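Local atomic coordinates of MAGE domain-containing protein (Xenopus laevis, PDB entry 7DG2), a protein that probably serves as the Nse3 subunit of the Smc5/6 complex, a MAGE-fold protein that pairs with Nse1 and, together with it, shapes Nse4. Residues Y19-D24 with F62-E67; S73-L78 with W173-F178; L128-G133 with G140-L145. One frame throughout, in Å; residues are numbered along the deposited sequence.

The three contacts illustrate how a MAGE domain, built from two winged-helix halves, is held together within each half and between them. Contact 1 comes first along the chain and packs helix 6-23 on strand 64-70. Contact 2 follows, joining strand 75-80, the neighbour of strand 64-70 in the first sheet, to helix 175-180 of the second half. These two lie about 13 Å apart between centres and touch directly, Glu67 O probably accepting from Ile77 N. Contact 3 is nested in the long loop that contact 2 closes; it belongs to the second half, its centre about 24 Å from that of contact 2 and, across the chain's centre, about 30 Å from that of contact 1.

Contact 1 (Y19-D24 with F62-E67); sequences YLLIKD and FGFQLE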
ATOM      1  N   TYR B  19       8.585   1.323 -13.128  1.00 11.80           N
ATOM      2  CA  TYR B  19       8.278  -0.080 -13.362  1.00 13.05           C
ATOM      3  C   TYR B  19       8.611  -0.919 -12.137  1.00 11.64           C
ATOM      4  O   TYR B  19       7.829  -1.789 -11.741  1.00 13.05           O
ATOM      5  CB  TYR B  19       9.073  -0.547 -14.586  1.00 14.22           C
ATOM      6  CG  TYR B  19       8.869  -1.968 -15.018  1.00 14.35           C
ATOM      7  CD1 TYR B  19       7.819  -2.308 -15.857  1.00 13.36           C
ATOM      8  CD2 TYR B  19       9.760  -2.961 -14.646  1.00 15.57           C
ATOM      9  CE1 TYR B  19       7.660  -3.601 -16.294  1.00 16.17           C
ATOM     10  CE2 TYR B  19       9.596  -4.256 -15.070  1.00 14.43           C
ATOM     11  CZ  TYR B  19       8.545  -4.573 -15.889  1.00 16.60           C
ATOM     12  OH  TYR B  19       8.369  -5.869 -16.326  1.00 19.04           O
ATOM     13  N   LEU B  20       9.769  -0.665 -11.514  1.00 12.65           N
ATOM     14  CA  LEU B  20      10.136  -1.435 -10.324  1.00 12.32           C
ATOM     15  C   LEU B  20       9.117  -1.249  -9.199  1.00 12.91           C
ATOM     16  O   LEU B  20       8.715  -2.219  -8.538  1.00 14.96           O
ATOM     17  CB  LEU B  20      11.538  -1.024  -9.868  1.00 11.03           C
ATOM     18  CG  LEU B  20      12.615  -1.590 -10.798  1.00 13.24           C
ATOM     19  CD1 LEU B  20      13.940  -0.907 -10.522  1.00 14.52           C
ATOM     20  CD2 LEU B  20      12.744  -3.103 -10.593  1.00 16.74           C
ATOM     21  N   LEU B  21       8.693  -0.008  -8.957  1.00 12.92           N
ATOM     22  CA  LEU B  21       7.690   0.236  -7.923  1.00 11.78           C
ATOM     23  C   LEU B  21       6.381  -0.472  -8.247  1.00 11.60           C
ATOM     24  O   LEU B  21       5.790  -1.148  -7.390  1.00 14.54           O
ATOM     25  CB  LEU B  21       7.457   1.739  -7.777  1.00 12.40           C
ATOM     26  CG  LEU B  21       8.649   2.523  -7.255  1.00 14.75           C
ATOM     27  CD1 LEU B  21       8.321   4.026  -7.326  1.00 16.88           C
ATOM     28  CD2 LEU B  21       8.949   2.105  -5.815  1.00 13.27           C
ATOM     29  N   ILE B  22       5.925  -0.352  -9.494  1.00 13.66           N
ATOM     30  CA  ILE B  22       4.617  -0.895  -9.840  1.00 13.84           C
ATOM     31  C   ILE B  22       4.649  -2.417  -9.840  1.00 14.42           C
ATOM     32  O   ILE B  22       3.717  -3.073  -9.357  1.00 14.53           O
ATOM     33  CB  ILE B  22       4.154  -0.310 -11.185  1.00 14.07           C
ATOM     34  CG1 ILE B  22       3.829   1.177 -10.958  1.00 18.87           C
ATOM     35  CG2 ILE B  22       2.977  -1.128 -11.731  1.00 18.12           C
ATOM     36  CD1 ILE B  22       3.730   2.015 -12.214  1.00 21.58           C
ATOM     37  N   LYS B  23       5.742  -3.011 -10.332  1.00 12.20           N
ATOM     38  CA  LYS B  23       5.859  -4.463 -10.303  1.00 12.38           C
ATOM     39  C   LYS B  23       6.149  -5.020  -8.911  1.00 14.40           C
ATOM     40  O   LYS B  23       6.136  -6.243  -8.751  1.00 15.32           O
ATOM     41  CB  LYS B  23       6.941  -4.924 -11.292  1.00 13.96           C
ATOM     42  CG  LYS B  23       6.527  -4.682 -12.751  1.00 16.33           C
ATOM     43  CD  LYS B  23       5.254  -5.490 -13.102  1.00 16.23           C
ATOM     44  CE  LYS B  23       4.952  -5.467 -14.592  1.00 19.76           C
ATOM     45  NZ  LYS B  23       3.759  -6.321 -14.909  1.00 21.23           N
ATOM     46  N   ASP B  24       6.395  -4.174  -7.905  1.00 14.07           N
ATOM     47  CA  ASP B  24       6.544  -4.651  -6.539  1.00 14.03           C
ATOM     48  C   ASP B  24       5.218  -4.695  -5.791  1.00 14.12           C
ATOM     49  O   ASP B  24       5.194  -5.148  -4.643  1.00 13.51           O
ATOM     50  CB  ASP B  24       7.536  -3.754  -5.756  1.00 15.53           C
ATOM     51  CG  ASP B  24       8.011  -4.386  -4.443  1.00 17.83           C
ATOM     52  OD1 ASP B  24       8.410  -5.572  -4.460  1.00 18.60           O
ATOM     53  OD2 ASP B  24       8.040  -3.683  -3.399  1.00 16.11           O
ATOM     54  N   PHE B  62      14.033   6.655  -1.824  1.00 14.41           N
ATOM     55  CA  PHE B  62      13.085   5.844  -1.075  1.00 14.02           C
ATOM     56  C   PHE B  62      13.699   5.070   0.077  1.00 13.87           C
ATOM     57  O   PHE B  62      12.953   4.548   0.913  1.00 15.48           O
ATOM     58  CB  PHE B  62      12.402   4.835  -2.014  1.00 13.00           C
ATOM     59  CG  PHE B  62      11.549   5.479  -3.079  1.00 13.62           C
ATOM     60  CD1 PHE B  62      12.114   5.914  -4.271  1.00 15.33           C
ATOM     61  CD2 PHE B  62      10.176   5.645  -2.887  1.00 19.71           C
ATOM     62  CE1 PHE B  62      11.336   6.518  -5.246  1.00 15.91           C
ATOM     63  CE2 PHE B  62       9.389   6.254  -3.863  1.00 19.27           C
ATOM     64  CZ  PHE B  62       9.975   6.684  -5.046  1.00 17.22           C
ATOM     65  N   GLY B  63      15.020   4.936   0.124  1.00 14.02           N
ATOM     66  CA  GLY B  63      15.594   4.025   1.092  1.00 14.14           C
ATOM     67  C   GLY B  63      15.313   2.575   0.772  1.00 15.53           C
ATOM     68  O   GLY B  63      15.161   1.764   1.692  1.00 14.96           O
ATOM     69  N   PHE B  64      15.220   2.231  -0.519  1.00 13.09           N
ATOM     70  CA  PHE B  64      14.962   0.874  -0.989  1.00 14.16           C
ATOM     71  C   PHE B  64      16.223   0.305  -1.624  1.00 16.39           C
ATOM     72  O   PHE B  64      16.902   0.995  -2.383  1.00 17.84           O
ATOM     73  CB  PHE B  64      13.876   0.805  -2.067  1.00 14.45           C
ATOM     74  CG  PHE B  64      12.499   1.194  -1.617  1.00 12.76           C
ATOM     75  CD1 PHE B  64      12.211   1.489  -0.297  1.00 14.77           C
ATOM     76  CD2 PHE B  64      11.473   1.234  -2.551  1.00 13.83           C
ATOM     77  CE1 PHE B  64      10.922   1.839   0.090  1.00 14.17           C
ATOM     78  CE2 PHE B  64      10.185   1.597  -2.176  1.00 16.36           C
ATOM     79  CZ  PHE B  64       9.908   1.895  -0.851  1.00 16.85           C
ATOM     80  N   GLN B  65      16.476  -0.971  -1.372  1.00 14.06           N
ATOM     81  CA  GLN B  65      17.626  -1.684  -1.913  1.00 13.92           C
ATOM     82  C   GLN B  65      17.154  -2.705  -2.941  1.00 15.68           C
ATOM     83  O   GLN B  65      16.293  -3.539  -2.649  1.00 16.80           O
ATOM     84  CB  GLN B  65      18.391  -2.385  -0.791  1.00 17.95           C
ATOM     85  CG  GLN B  65      19.632  -3.127  -1.230  1.00 20.65           C
ATOM     86  CD  GLN B  65      20.856  -2.224  -1.299  1.00 27.50           C
ATOM     87  OE1 GLN B  65      20.806  -1.042  -0.931  1.00 26.78           O
ATOM     88  NE2 GLN B  65      21.965  -2.776  -1.775  1.00 30.57           N
ATOM     89  N   LEU B  66      17.753  -2.668  -4.123  1.00 15.60           N
ATOM     90  CA  LEU B  66      17.514  -3.706  -5.119  1.00 15.33           C
ATOM     91  C   LEU B  66      18.382  -4.915  -4.779  1.00 15.81           C
ATOM     92  O   LEU B  66      19.590  -4.774  -4.548  1.00 15.65           O
ATOM     93  CB  LEU B  66      17.837  -3.166  -6.517  1.00 13.93           C
ATOM     94  CG  LEU B  66      17.487  -4.040  -7.722  1.00 14.70           C
ATOM     95  CD1 LEU B  66      15.977  -4.043  -7.897  1.00 15.61           C
ATOM     96  CD2 LEU B  66      18.172  -3.515  -8.985  1.00 17.23           C
ATOM     97  N   GLU B  67      17.775  -6.097  -4.701  1.00 15.02           N
ATOM     98  CA  GLU B  67      18.524  -7.307  -4.376  1.00 16.90           C
ATOM     99  C   GLU B  67      18.160  -8.429  -5.342  1.00 15.47           C
ATOM    100  O   GLU B  67      16.989  -8.644  -5.650  1.00 16.03           O
ATOM    101  CB  GLU B  67      18.271  -7.764  -2.930  1.00 17.15           C
ATOM    102  CG  GLU B  67      18.675  -6.727  -1.857  1.00 19.77           C
ATOM    103  CD  GLU B  67      18.873  -7.351  -0.480  1.00 29.02           C
ATOM    104  OE1 GLU B  67      19.546  -8.404  -0.380  1.00 32.49           O
ATOM    105  OE2 GLU B  67      18.359  -6.791   0.506  1.00 24.54           O
TER
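Leu21, on helix 6-23, spreads its two methyl groups between two phenylalanines. CD1 lies 3.9 Å from Phe62 CZ, meeting that ring obliquely, while CD2 comes to the edge of the second ring, near its plane and 3.9 Å from Phe64 CE2. The leucine and Phe62 reach for each other from opposite directions; Leu21 and Phe64 instead cross at about a right angle. The Phe64 ring is turned so that its own CA lies nearly in its plane (chi2 -5°). This leaves one face to Phe62 CB, which sits over the ring centre and 3.6 Å above it. Gly63, the first residue to leave helical angles, has positive phi and turns the chain from one aromatic residue to the other.

The pattern is that of a winged-helix half of a MAGE domain, in which the first helix closes over the small antiparallel sheet. A purely aliphatic contact continues it along the strand, where Leu20 CD2 lies 4.3 Å from Leu66 CD1. Leu58 of helix 47-62 touches both Leu20 and Leu21.

No hydrogen bond crosses the contact. At its aromatic end the Nse1 chain packs Leu12 on Phe62, and Thr65 of the Nse4 chain lies against Phe64.

Contact 2 (S73-L78 with W173-F178); sequences SHIYIL and WGQRAF
Arg176 lays one face of its guanidinium group against Ile77, and this meeting of a flat cation with a branched aliphatic side chain makes up most of the contact. Ile77 CG2 stands above the guanidinium plane, displaced toward its rim, at a tight 3.3 Å from Arg176 NH2. The isoleucine CB backs it up, 3.8 Å from Arg176 NH1, and CD1 reaches down to the arginine's aliphatic stem, 4.1 Å from Arg176 CG. That stem leaves the helix extended and then bends at chi3 (-72°), which turns the guanidinium over the strand. Two residues back along the strand, Ile75 CD1 lies 4.3 Å from Gln175 OE1, a looser apolar-polar touch; Gln175 NE2 is hydrogen-bonded to Asp70.

The polar link across the contact runs through a water. It lies in the guanidinium plane, at the edge, accepting from Arg176 NH1 at 2.8 Å and from Leu78 N at 2.9 Å. The water thus joins the backbone of strand 75-80 to a helix whose first residue, Gln175, follows the N-cap Gly174. In the two winged-helix units of the MAGE fold, this is where the sheet of the first half meets the second.

Arg176 has further polar partners in the chain: NH1 also forms a salt bridge with Glu180, NE donates to Gln153 O, and NH2 makes a weak bond to Lys27 O.

The chemistry implies a division of labour: the guanidinium's rim is bonded in several directions, fixing its rotation, while a face serves as a packing surface for Ile77. The nearby carboxylate of Glu180 probably offsets the cost of burying the positive charge.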
ATOM      1  N   SER B  73      18.411 -16.915 -12.824  1.00 34.49           N
ATOM      2  CA  SER B  73      17.372 -16.251 -13.603  1.00 34.92           C
ATOM      3  C   SER B  73      17.411 -14.733 -13.470  1.00 32.97           C
ATOM      4  O   SER B  73      16.621 -14.049 -14.137  1.00 33.98           O
ATOM      5  CB  SER B  73      15.984 -16.765 -13.199  1.00 34.65           C
ATOM      6  OG  SER B  73      15.669 -16.471 -11.840  1.00 34.22           O
ATOM      7  N   HIS B  74      18.300 -14.205 -12.629  1.00 27.12           N
ATOM      8  CA  HIS B  74      18.437 -12.771 -12.380  1.00 24.81           C
ATOM      9  C   HIS B  74      17.077 -12.130 -12.125  1.00 21.90           C
ATOM     10  O   HIS B  74      16.571 -11.346 -12.923  1.00 19.47           O
ATOM     11  CB  HIS B  74      19.142 -12.075 -13.545  1.00 25.98           C
ATOM     12  CG  HIS B  74      20.442 -12.712 -13.921  1.00 23.62           C
ATOM     13  ND1 HIS B  74      21.576 -12.600 -13.148  1.00 28.79           N
ATOM     14  CD2 HIS B  74      20.782 -13.475 -14.988  1.00 29.53           C
ATOM     15  CE1 HIS B  74      22.562 -13.269 -13.725  1.00 30.06           C
ATOM     16  NE2 HIS B  74      22.105 -13.805 -14.843  1.00 27.56           N
ATOM     17  N   ILE B  75      16.488 -12.495 -10.994  1.00 20.54           N
ATOM     18  CA  ILE B  75      15.233 -11.897 -10.556  1.00 17.62           C
ATOM     19  C   ILE B  75      15.497 -11.061  -9.309  1.00 18.31           C
ATOM     20  O   ILE B  75      16.277 -11.446  -8.423  1.00 17.10           O
ATOM     21  CB  ILE B  75      14.122 -12.947 -10.325  1.00 25.01           C
ATOM     22  CG1 ILE B  75      14.477 -13.907  -9.198  1.00 27.67           C
ATOM     23  CG2 ILE B  75      13.862 -13.726 -11.623  1.00 29.37           C
ATOM     24  CD1 ILE B  75      13.300 -14.765  -8.733  1.00 33.49           C
ATOM     25  N   TYR B  76      14.865  -9.895  -9.260  1.00 14.85           N
ATOM     26  CA  TYR B  76      15.117  -8.889  -8.235  1.00 15.17           C
ATOM     27  C   TYR B  76      13.923  -8.728  -7.310  1.00 15.62           C
ATOM     28  O   TYR B  76      12.784  -8.996  -7.689  1.00 15.39           O
ATOM     29  CB  TYR B  76      15.391  -7.522  -8.850  1.00 14.35           C
ATOM     30  CG  TYR B  76      16.566  -7.456  -9.801  1.00 15.27           C
ATOM     31  CD1 TYR B  76      17.814  -7.947  -9.443  1.00 18.12           C
ATOM     32  CD2 TYR B  76      16.421  -6.882 -11.053  1.00 14.35           C
ATOM     33  CE1 TYR B  76      18.893  -7.870 -10.329  1.00 18.25           C
ATOM     34  CE2 TYR B  76      17.488  -6.784 -11.931  1.00 15.38           C
ATOM     35  CZ  TYR B  76      18.714  -7.277 -11.569  1.00 15.98           C
ATOM     36  OH  TYR B  76      19.761  -7.192 -12.464  1.00 16.18           O
ATOM     37  N   ILE B  77      14.201  -8.247  -6.097  1.00 13.99           N
ATOM     38  CA  ILE B  77      13.181  -7.742  -5.186  1.00 12.78           C
ATOM     39  C   ILE B  77      13.667  -6.401  -4.650  1.00 13.75           C
ATOM     40  O   ILE B  77      14.812  -5.999  -4.860  1.00 14.08           O
ATOM     41  CB  ILE B  77      12.877  -8.709  -4.022  1.00 14.04           C
ATOM     42  CG1 ILE B  77      14.094  -8.849  -3.105  1.00 16.11           C
ATOM     43  CG2 ILE B  77      12.414 -10.073  -4.532  1.00 16.36           C
ATOM     44  CD1 ILE B  77      13.774  -9.602  -1.811  1.00 17.93           C
ATOM     45  N   LEU B  78      12.781  -5.712  -3.925  1.00 12.03           N
ATOM     46  CA  LEU B  78      13.127  -4.474  -3.239  1.00 12.94           C
ATOM     47  C   LEU B  78      13.053  -4.725  -1.738  1.00 13.95           C
ATOM     48  O   LEU B  78      12.028  -5.197  -1.247  1.00 15.70           O
ATOM     49  CB  LEU B  78      12.165  -3.340  -3.634  1.00 13.66           C
ATOM     50  CG  LEU B  78      12.160  -2.909  -5.099  1.00 14.20           C
ATOM     51  CD1 LEU B  78      11.052  -1.878  -5.320  1.00 15.23           C
ATOM     52  CD2 LEU B  78      13.517  -2.341  -5.503  1.00 17.57           C
ATOM     53  N   TRP B 173      12.044 -22.250   3.728  1.00 22.02           N
ATOM     54  CA  TRP B 173      12.103 -20.817   3.452  1.00 20.73           C
ATOM     55  C   TRP B 173      12.374 -20.575   1.973  1.00 22.63           C
ATOM     56  O   TRP B 173      13.204 -21.257   1.359  1.00 22.72           O
ATOM     57  CB  TRP B 173      13.219 -20.140   4.250  1.00 19.12           C
ATOM     58  CG  TRP B 173      12.991 -19.950   5.710  1.00 18.65           C
ATOM     59  CD1 TRP B 173      12.169 -20.666   6.525  1.00 17.85           C
ATOM     60  CD2 TRP B 173      13.636 -18.974   6.535  1.00 18.25           C
ATOM     61  NE1 TRP B 173      12.258 -20.187   7.821  1.00 16.80           N
ATOM     62  CE2 TRP B 173      13.151 -19.146   7.847  1.00 19.62           C
ATOM     63  CE3 TRP B 173      14.573 -17.962   6.285  1.00 19.72           C
ATOM     64  CZ2 TRP B 173      13.566 -18.340   8.911  1.00 18.88           C
ATOM     65  CZ3 TRP B 173      14.988 -17.159   7.349  1.00 20.96           C
ATOM     66  CH2 TRP B 173      14.487 -17.360   8.646  1.00 17.18           C
ATOM     67  N   GLY B 174      11.690 -19.560   1.407  1.00 21.24           N
ATOM     68  CA  GLY B 174      11.990 -19.094   0.071  1.00 21.00           C
ATOM     69  C   GLY B 174      13.065 -18.005   0.040  1.00 21.81           C
ATOM     70  O   GLY B 174      13.468 -17.466   1.069  1.00 19.72           O
ATOM     71  N   GLN B 175      13.499 -17.684  -1.185  1.00 21.25           N
ATOM     72  CA  GLN B 175      14.570 -16.714  -1.384  1.00 25.12           C
ATOM     73  C   GLN B 175      14.211 -15.344  -0.817  1.00 22.79           C
ATOM     74  O   GLN B 175      15.086 -14.629  -0.311  1.00 22.82           O
ATOM     75  CB  GLN B 175      14.887 -16.608  -2.878  1.00 28.06           C
ATOM     76  CG  GLN B 175      15.504 -17.878  -3.505  1.00 35.88           C
ATOM     77  CD  GLN B 175      15.273 -17.965  -5.018  1.00 34.27           C
ATOM     78  OE1 GLN B 175      14.245 -17.506  -5.533  1.00 37.38           O
ATOM     79  NE2 GLN B 175      16.230 -18.560  -5.735  1.00 36.63           N
ATOM     80  N   ARG B 176      12.938 -14.952  -0.890  1.00 20.07           N
ATOM     81  CA  ARG B 176      12.576 -13.645  -0.340  1.00 17.11           C
ATOM     82  C   ARG B 176      12.726 -13.614   1.179  1.00 17.69           C
ATOM     83  O   ARG B 176      13.143 -12.594   1.739  1.00 20.07           O
ATOM     84  CB  ARG B 176      11.156 -13.258  -0.758  1.00 16.55           C
ATOM     85  CG  ARG B 176      10.748 -11.890  -0.203  1.00 16.23           C
ATOM     86  CD  ARG B 176       9.323 -11.514  -0.579  1.00 15.75           C
ATOM     87  NE  ARG B 176       9.145 -11.167  -1.982  1.00 16.28           N
ATOM     88  CZ  ARG B 176       9.402  -9.975  -2.518  1.00 16.91           C
ATOM     89  NH1 ARG B 176       9.878  -8.989  -1.773  1.00 14.68           N
ATOM     90  NH2 ARG B 176       9.176  -9.777  -3.813  1.00 16.66           N
ATOM     91  N   ALA B 177      12.404 -14.721   1.869  1.00 17.77           N
ATOM     92  CA  ALA B 177      12.578 -14.762   3.319  1.00 19.19           C
ATOM     93  C   ALA B 177      14.039 -14.572   3.702  1.00 17.21           C
ATOM     94  O   ALA B 177      14.350 -13.859   4.664  1.00 16.98           O
ATOM     95  CB  ALA B 177      12.052 -16.083   3.887  1.00 18.96           C
ATOM     96  N   PHE B 178      14.955 -15.204   2.970  1.00 18.01           N
ATOM     97  CA  PHE B 178      16.359 -15.055   3.333  1.00 18.31           C
ATOM     98  C   PHE B 178      16.871 -13.642   3.114  1.00 20.28           C
ATOM     99  O   PHE B 178      17.856 -13.258   3.753  1.00 20.75           O
ATOM    100  CB  PHE B 178      17.227 -16.043   2.553  1.00 17.97           C
ATOM    101  CG  PHE B 178      17.181 -17.435   3.105  1.00 20.90           C
ATOM    102  CD1 PHE B 178      17.785 -17.724   4.320  1.00 25.71           C
ATOM    103  CD2 PHE B 178      16.525 -18.443   2.423  1.00 23.37           C
ATOM    104  CE1 PHE B 178      17.740 -19.007   4.845  1.00 26.83           C
ATOM    105  CE2 PHE B 178      16.479 -19.721   2.938  1.00 27.79           C
ATOM    106  CZ  PHE B 178      17.085 -20.003   4.153  1.00 26.84           C
TER
HETATM  107  O   HOH W   1      10.149  -6.466  -2.954  1.00 14.34           O

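Contact 3 (L128-G133 with G140-L145); sequences LRIEPG and GDVKKL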
ATOM      1  N   LEU B 128      -4.095 -22.379  16.226  1.00 30.75           N
ATOM      2  CA  LEU B 128      -4.360 -20.959  16.069  1.00 29.12           C
ATOM      3  C   LEU B 128      -5.692 -20.703  15.369  1.00 31.58           C
ATOM      4  O   LEU B 128      -5.931 -19.588  14.892  1.00 31.62           O
ATOM      5  CB  LEU B 128      -3.206 -20.295  15.311  1.00 29.00           C
ATOM      6  CG  LEU B 128      -1.831 -20.580  15.918  1.00 27.00           C
ATOM      7  CD1 LEU B 128      -0.715 -19.970  15.076  1.00 27.78           C
ATOM      8  CD2 LEU B 128      -1.757 -20.053  17.344  1.00 27.44           C
ATOM      9  N   ARG B 129      -6.548 -21.727  15.289  1.00 31.54           N
ATOM     10  CA  ARG B 129      -7.910 -21.629  14.755  1.00 32.45           C
ATOM     11  C   ARG B 129      -7.907 -21.343  13.255  1.00 28.80           C
ATOM     12  O   ARG B 129      -8.735 -20.585  12.746  1.00 32.31           O
ATOM     13  CB  ARG B 129      -8.734 -20.598  15.531  1.00 35.05           C
ATOM     14  CG  ARG B 129      -8.723 -20.907  17.027  1.00 39.57           C
ATOM     15  CD  ARG B 129      -9.525 -19.935  17.872  1.00 48.50           C
ATOM     16  NE  ARG B 129      -9.236 -20.134  19.292  1.00 54.43           N
ATOM     17  CZ  ARG B 129      -9.836 -19.481  20.283  1.00 58.65           C
ATOM     18  NH1 ARG B 129     -10.773 -18.580  20.015  1.00 58.21           N
ATOM     19  NH2 ARG B 129      -9.498 -19.729  21.541  1.00 58.63           N
ATOM     20  N   ILE B 130      -6.976 -21.976  12.548  1.00 28.99           N
ATOM     21  CA  ILE B 130      -6.880 -21.914  11.097  1.00 30.99           C
ATOM     22  C   ILE B 130      -7.059 -23.321  10.541  1.00 37.03           C
ATOM     23  O   ILE B 130      -6.421 -24.266  11.019  1.00 35.11           O
ATOM     24  CB  ILE B 130      -5.528 -21.321  10.653  1.00 31.37           C
ATOM     25  CG1 ILE B 130      -5.496 -19.817  10.932  1.00 29.41           C
ATOM     26  CG2 ILE B 130      -5.276 -21.600   9.184  1.00 30.98           C
ATOM     27  CD1 ILE B 130      -4.178 -19.156  10.557  1.00 28.12           C
ATOM     28  N   GLU B 131      -7.917 -23.456   9.525  1.00 34.62           N
ATOM     29  CA  GLU B 131      -8.126 -24.722   8.836  1.00 33.99           C
ATOM     30  C   GLU B 131      -7.957 -24.502   7.333  1.00 30.23           C
ATOM     31  O   GLU B 131      -8.544 -23.559   6.782  1.00 34.49           O
ATOM     32  CB  GLU B 131      -9.522 -25.295   9.141  1.00 39.83           C
ATOM     33  CG  GLU B 131      -9.744 -25.640  10.607  1.00 46.54           C
ATOM     34  CD  GLU B 131      -9.546 -27.116  10.903  1.00 52.11           C
ATOM     35  OE1 GLU B 131     -10.384 -27.700  11.625  1.00 61.20           O
ATOM     36  OE2 GLU B 131      -8.560 -27.699  10.408  1.00 51.86           O
ATOM     37  N   PRO B 132      -7.182 -25.344   6.643  1.00 31.00           N
ATOM     38  CA  PRO B 132      -6.935 -25.086   5.213  1.00 32.05           C
ATOM     39  C   PRO B 132      -8.199 -25.059   4.366  1.00 35.98           C
ATOM     40  O   PRO B 132      -8.233 -24.368   3.340  1.00 36.42           O
ATOM     41  CB  PRO B 132      -5.999 -26.236   4.799  1.00 30.92           C
ATOM     42  CG  PRO B 132      -6.109 -27.265   5.881  1.00 31.95           C
ATOM     43  CD  PRO B 132      -6.431 -26.509   7.139  1.00 32.06           C
ATOM     44  N   GLY B 133      -9.245 -25.770   4.771  1.00 39.20           N
ATOM     45  CA  GLY B 133     -10.450 -25.902   3.982  1.00 37.62           C
ATOM     46  C   GLY B 133     -11.614 -25.020   4.372  1.00 42.05           C
ATOM     47  O   GLY B 133     -12.659 -25.081   3.716  1.00 43.10           O
ATOM     48  N   GLY B 140      -9.269 -15.483   4.748  1.00 32.90           N
ATOM     49  CA  GLY B 140     -10.038 -16.073   3.671  1.00 29.92           C
ATOM     50  C   GLY B 140      -9.595 -17.481   3.334  1.00 29.60           C
ATOM     51  O   GLY B 140      -9.656 -18.376   4.182  1.00 33.00           O
ATOM     52  N   ASP B 141      -9.147 -17.693   2.097  1.00 30.62           N
ATOM     53  CA  ASP B 141      -8.660 -18.998   1.658  1.00 30.16           C
ATOM     54  C   ASP B 141      -7.208 -19.143   2.109  1.00 28.99           C
ATOM     55  O   ASP B 141      -6.288 -18.713   1.413  1.00 26.26           O
ATOM     56  CB  ASP B 141      -8.807 -19.126   0.143  1.00 32.64           C
ATOM     57  CG  ASP B 141      -8.374 -20.483  -0.390  1.00 34.09           C
ATOM     58  OD1 ASP B 141      -7.729 -21.263   0.346  1.00 29.78           O
ATOM     59  OD2 ASP B 141      -8.680 -20.770  -1.570  1.00 34.02           O
ATOM     60  N   VAL B 142      -6.998 -19.793   3.257  1.00 27.22           N
ATOM     61  CA  VAL B 142      -5.657 -19.874   3.836  1.00 27.55           C
ATOM     62  C   VAL B 142      -4.800 -20.902   3.111  1.00 26.94           C
ATOM     63  O   VAL B 142      -3.568 -20.769   3.060  1.00 23.60           O
ATOM     64  CB  VAL B 142      -5.738 -20.185   5.342  1.00 27.60           C
ATOM     65  CG1 VAL B 142      -4.358 -20.069   5.972  1.00 24.67           C
ATOM     66  CG2 VAL B 142      -6.719 -19.252   6.029  1.00 30.29           C
ATOM     67  N   LYS B 143      -5.422 -21.947   2.559  1.00 25.22           N
ATOM     68  CA  LYS B 143      -4.698 -22.885   1.711  1.00 28.11           C
ATOM     69  C   LYS B 143      -4.046 -22.162   0.540  1.00 26.92           C
ATOM     70  O   LYS B 143      -2.876 -22.399   0.221  1.00 25.52           O
ATOM     71  CB  LYS B 143      -5.648 -23.976   1.204  1.00 26.85           C
ATOM     72  CG  LYS B 143      -5.018 -24.917   0.194  1.00 30.67           C
ATOM     73  CD  LYS B 143      -4.103 -25.939   0.850  1.00 33.30           C
ATOM     74  CE  LYS B 143      -3.784 -27.067  -0.121  1.00 36.73           C
ATOM     75  NZ  LYS B 143      -2.955 -28.131   0.497  1.00 36.19           N
ATOM     76  N   LYS B 144      -4.796 -21.273  -0.115  1.00 23.58           N
ATOM     77  CA  LYS B 144      -4.238 -20.531  -1.240  1.00 27.80           C
ATOM     78  C   LYS B 144      -3.208 -19.506  -0.775  1.00 23.35           C
ATOM     79  O   LYS B 144      -2.188 -19.299  -1.441  1.00 25.27           O
ATOM     80  CB  LYS B 144      -5.354 -19.851  -2.027  1.00 30.45           C
ATOM     81  CG  LYS B 144      -4.894 -19.267  -3.350  1.00 37.78           C
ATOM     82  CD  LYS B 144      -6.059 -19.056  -4.305  1.00 40.13           C
ATOM     83  CE  LYS B 144      -7.085 -18.119  -3.714  1.00 47.38           C
ATOM     84  NZ  LYS B 144      -6.473 -16.815  -3.333  1.00 47.12           N
ATOM     85  N   LEU B 145      -3.466 -18.840   0.354  1.00 24.76           N
ATOM     86  CA  LEU B 145      -2.503 -17.868   0.871  1.00 23.63           C
ATOM     87  C   LEU B 145      -1.157 -18.524   1.142  1.00 22.40           C
ATOM     88  O   LEU B 145      -0.108 -17.998   0.747  1.00 21.82           O
ATOM     89  CB  LEU B 145      -3.047 -17.215   2.146  1.00 21.55           C
ATOM     90  CG  LEU B 145      -2.088 -16.264   2.871  1.00 20.59           C
ATOM     91  CD1 LEU B 145      -1.718 -15.111   1.953  1.00 24.74           C
ATOM     92  CD2 LEU B 145      -2.714 -15.748   4.165  1.00 22.48           C
TER
HETATM   93  O   HOH W   2      -9.050 -21.469   4.163  1.00 36.28           O
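Lys143 begins its side chain against Pro132: its CB lies 3.4 Å from Pro132 O and 4.3 Å from Pro132 CB. With CG anti to the backbone N (chi1 174°), the chain first leaves the helix and then bends at chi2. CG, CD and CE therefore lead away from the segment 128-133, and NZ ends in a salt bridge with Glu118.

Beside this lies the apolar part of the contact. Ile130 CG2 meets Val142 CG1 at 3.7 Å, the two side chains crossing at about a right angle, and Ile130 CG2 also approaches Val142 CB.

A water occupies the polar side, accepting from Val142 N at 2.8 Å. It also lies 3.1 Å from Pro132 O, to which it can donate, although other acceptors compete for its protons. Asp141 caps the helix that follows: Asp141 OD1 takes a bond from Lys144 N at 3.0 Å, nearly straight at 162°, with the N-H arriving from above the carboxylate plane.

The segment 128-133 leaves helix 118-127 through a Schellman motif with Arg129 as its C-prime residue, then passes the start of helix 142-152. Leu101 of helix 94-111 and Trp122 of helix 118-127 both touch Ile130 and Val142, so the contact sits where three helices of the second winged-helix half converge, with Trp51 of the Nse4 chain packed on Ile130.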